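Local atomic coordinates of penicillin binding protein 2X (Streptococcus thermophilus, PDB entry 5U47), a protein that probably cross-links adjacent peptidoglycan strands as a transpeptidase during septal cell-wall synthesis, and is the kind of enzyme that beta-lactams inactivate by acylating an active-site serine. Residues 284-292 with 386-395. The protein carries 1 engineered substitution. Numbering follows the deposited sequence. Where two conformers were deposited one is given.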
# COMPACT_ATOMS: atom_id res chain seq x y z
N ASN A 284 9.06 -5.01 1.95
CA ASN A 284 7.69 -4.87 1.43
C ASN A 284 7.76 -4.85 -0.09
O ASN A 284 8.40 -3.96 -0.68
CB ASN A 284 7.01 -3.63 2.00
CG ASN A 284 5.53 -3.58 1.65
OD1 ASN A 284 5.17 -3.43 0.48
ND2 ASN A 284 4.67 -3.70 2.67
N ARG A 285 7.11 -5.82 -0.72
CA ARG A 285 7.17 -5.91 -2.17
C ARG A 285 6.29 -4.95 -2.93
O ARG A 285 6.45 -4.84 -4.13
CB ARG A 285 6.82 -7.31 -2.66
CG ARG A 285 7.55 -8.40 -1.93
CD ARG A 285 8.11 -9.41 -2.91
NE ARG A 285 9.43 -8.95 -3.33
CZ ARG A 285 10.54 -9.11 -2.62
NH1 ARG A 285 10.51 -9.71 -1.44
NH2 ARG A 285 11.68 -8.66 -3.10
N LEU A 286 5.36 -4.27 -2.25
CA LEU A 286 4.53 -3.31 -2.94
C LEU A 286 5.26 -1.99 -3.16
O LEU A 286 5.18 -1.40 -4.24
CB LEU A 286 3.23 -3.05 -2.17
CG LEU A 286 2.25 -2.05 -2.78
CD1 LEU A 286 1.84 -2.43 -4.21
CD2 LEU A 286 1.04 -1.90 -1.90
N TYR A 287 5.98 -1.51 -2.15
CA TYR A 287 6.60 -0.18 -2.26
C TYR A 287 8.04 0.01 -1.80
O TYR A 287 8.57 1.12 -1.94
CB TYR A 287 5.69 0.86 -1.55
CG TYR A 287 5.44 0.52 -0.12
CD1 TYR A 287 6.34 0.88 0.88
CD2 TYR A 287 4.30 -0.19 0.25
CE1 TYR A 287 6.11 0.56 2.21
CE2 TYR A 287 4.07 -0.51 1.56
CZ TYR A 287 4.98 -0.13 2.54
OH TYR A 287 4.76 -0.48 3.84
N GLU A 288 8.67 -1.02 -1.25
CA GLU A 288 10.06 -0.91 -0.79
C GLU A 288 11.04 -1.55 -1.74
O GLU A 288 12.05 -0.94 -2.10
CB GLU A 288 10.24 -1.52 0.60
CG GLU A 288 9.52 -0.76 1.69
CD GLU A 288 9.78 -1.32 3.07
OE1 GLU A 288 10.20 -2.50 3.15
OE2 GLU A 288 9.56 -0.58 4.05
N ALA A 289 10.75 -2.79 -2.13
CA ALA A 289 11.64 -3.53 -3.03
C ALA A 289 11.86 -2.80 -4.37
O ALA A 289 10.91 -2.34 -4.97
CB ALA A 289 11.06 -4.92 -3.32
N GLN A 290 13.12 -2.67 -4.78
CA GLN A 290 13.47 -2.09 -6.09
C GLN A 290 13.97 -3.22 -6.96
O GLN A 290 14.78 -4.02 -6.51
CB GLN A 290 14.56 -1.03 -5.97
CG GLN A 290 14.09 0.21 -5.25
CD GLN A 290 15.12 1.31 -5.20
OE1 GLN A 290 14.77 2.48 -5.05
NE2 GLN A 290 16.39 0.95 -5.33
N TYR A 291 13.52 -3.29 -8.20
CA TYR A 291 13.95 -4.38 -9.07
C TYR A 291 13.87 -3.97 -10.54
O TYR A 291 13.20 -3.00 -10.90
CB TYR A 291 13.06 -5.61 -8.79
CG TYR A 291 11.56 -5.41 -9.07
CD1 TYR A 291 10.70 -4.81 -8.13
CD2 TYR A 291 11.01 -5.81 -10.27
CE1 TYR A 291 9.36 -4.62 -8.40
CE2 TYR A 291 9.65 -5.65 -10.56
CZ TYR A 291 8.83 -5.04 -9.63
OH TYR A 291 7.50 -4.87 -9.93
N GLU A 292 14.57 -4.71 -11.38
CA GLU A 292 14.50 -4.49 -12.82
C GLU A 292 13.24 -5.25 -13.23
O GLU A 292 13.18 -6.46 -13.05
CB GLU A 292 15.77 -4.97 -13.52
CG GLU A 292 17.01 -4.22 -13.02
CD GLU A 292 18.29 -4.50 -13.81
OE1 GLU A 292 18.25 -4.83 -15.00
OE2 GLU A 292 19.36 -4.37 -13.21
N PHE A 386 2.19 7.61 -2.20
CA PHE A 386 0.80 7.23 -2.10
C PHE A 386 0.25 7.09 -0.68
O PHE A 386 -0.95 6.91 -0.53
CB PHE A 386 0.45 6.02 -2.99
CG PHE A 386 0.85 4.67 -2.46
CD1 PHE A 386 2.06 4.44 -1.84
CD2 PHE A 386 0.02 3.56 -2.74
CE1 PHE A 386 2.41 3.17 -1.44
CE2 PHE A 386 0.37 2.29 -2.32
CZ PHE A 386 1.57 2.11 -1.66
N GLY A 387 1.11 7.20 0.33
CA GLY A 387 0.68 7.20 1.70
C GLY A 387 1.50 6.36 2.65
O GLY A 387 1.39 6.54 3.85
N MET A 388 2.31 5.46 2.13
CA MET A 388 3.10 4.60 3.00
C MET A 388 4.43 5.24 3.33
O MET A 388 4.98 5.99 2.51
CB MET A 388 3.38 3.26 2.33
CG MET A 388 2.18 2.39 2.11
SD MET A 388 1.44 1.75 3.64
CE MET A 388 0.23 0.61 2.96
N VAL A 389 4.95 4.97 4.53
CA VAL A 389 6.29 5.46 4.88
C VAL A 389 7.29 4.38 4.47
O VAL A 389 6.96 3.19 4.47
CB VAL A 389 6.42 5.82 6.37
CG1 VAL A 389 5.41 6.91 6.73
CG2 VAL A 389 6.25 4.60 7.26
N GLY A 390 8.50 4.81 4.14
CA GLY A 390 9.59 3.92 3.67
C GLY A 390 9.49 3.47 2.21
O GLY A 390 9.97 2.40 1.84
N GLU A 391 8.84 4.27 1.38
CA GLU A 391 8.73 3.92 -0.03
C GLU A 391 10.06 4.21 -0.74
O GLU A 391 10.68 5.22 -0.47
CB GLU A 391 7.61 4.73 -0.69
CG GLU A 391 7.38 4.39 -2.16
CD GLU A 391 6.37 5.30 -2.84
OE1 GLU A 391 6.03 6.38 -2.28
OE2 GLU A 391 5.94 4.92 -3.97
N SER A 392 10.46 3.33 -1.66
CA SER A 392 11.69 3.53 -2.45
C SER A 392 11.35 4.32 -3.71
O SER A 392 10.17 4.37 -4.12
CB SER A 392 12.31 2.18 -2.83
OG SER A 392 12.67 1.47 -1.67
N SER A 393 12.36 4.94 -4.31
CA SER A 393 12.17 5.77 -5.50
C SER A 393 12.51 5.13 -6.84
O SER A 393 12.16 5.67 -7.88
CB SER A 393 12.97 7.06 -5.34
OG SER A 393 12.48 7.78 -4.24
N GLY A 394 13.18 3.98 -6.82
CA GLY A 394 13.62 3.37 -8.04
C GLY A 394 14.89 4.10 -8.50
O GLY A 394 15.37 5.03 -7.84
N ILE A 395 15.43 3.66 -9.62
CA ILE A 395 16.68 4.24 -10.17
C ILE A 395 16.57 4.29 -11.68
O ILE A 395 16.37 3.25 -12.32
CB ILE A 395 17.93 3.39 -9.79
CG1 ILE A 395 18.03 3.21 -8.27
CG2 ILE A 395 19.22 4.04 -10.33
CD1 ILE A 395 19.12 2.25 -7.83
O HOH W 1 5.03 1.56 5.60
O HOH W 2 14.92 4.62 -3.39
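Two loops of the transpeptidase domain, 284-292 and 386-395, meet here with Tyr-287 lying against Met-388; the first leads toward helix 297-308, around whose start Ser-295 and Lys-298 fit the SxxK pattern, consistent with the catalytic motif of penicillin-binding proteins. Met-388 CB sits over the centre of the Tyr-287 ring, 3.7 Å from the centroid and 10° off the normal, while Asn-284 CB covers the opposite face toward the rim. Bent at chi2 (-68°), the methionine chain lays CG 3.5 Å from Tyr-287 CE2 and leaves SD oblique to the ring, a Met-aromatic contact. Phe-386 meets the tyrosine obliquely, CE1 against Tyr-287 CB and CZ against CD2, and its edge takes Leu-286 CD2; helix 416-427 packs against both Leu-286 and Phe-386. A water joins Tyr-287 OH to Val-389 O.

Farther along, Ser-392 grips two successive carbonyls: its N gives a nearly straight bond (168°) to Tyr-287 O at 2.9 Å, and OG donates to Glu-288 O at a short 2.5 Å, in the carbonyl plane on a lone pair. Gln-290, extended beyond CG, brings OE1 2.8 Å from Gly-394 N, which stands above the amide plane; a second water links OE1 to Ser-393 N. The seam is thus largely apolar over the ring face and polar from Tyr-287 O onward, where acceptor oxygens are matched by N-H, hydroxyl and water donors.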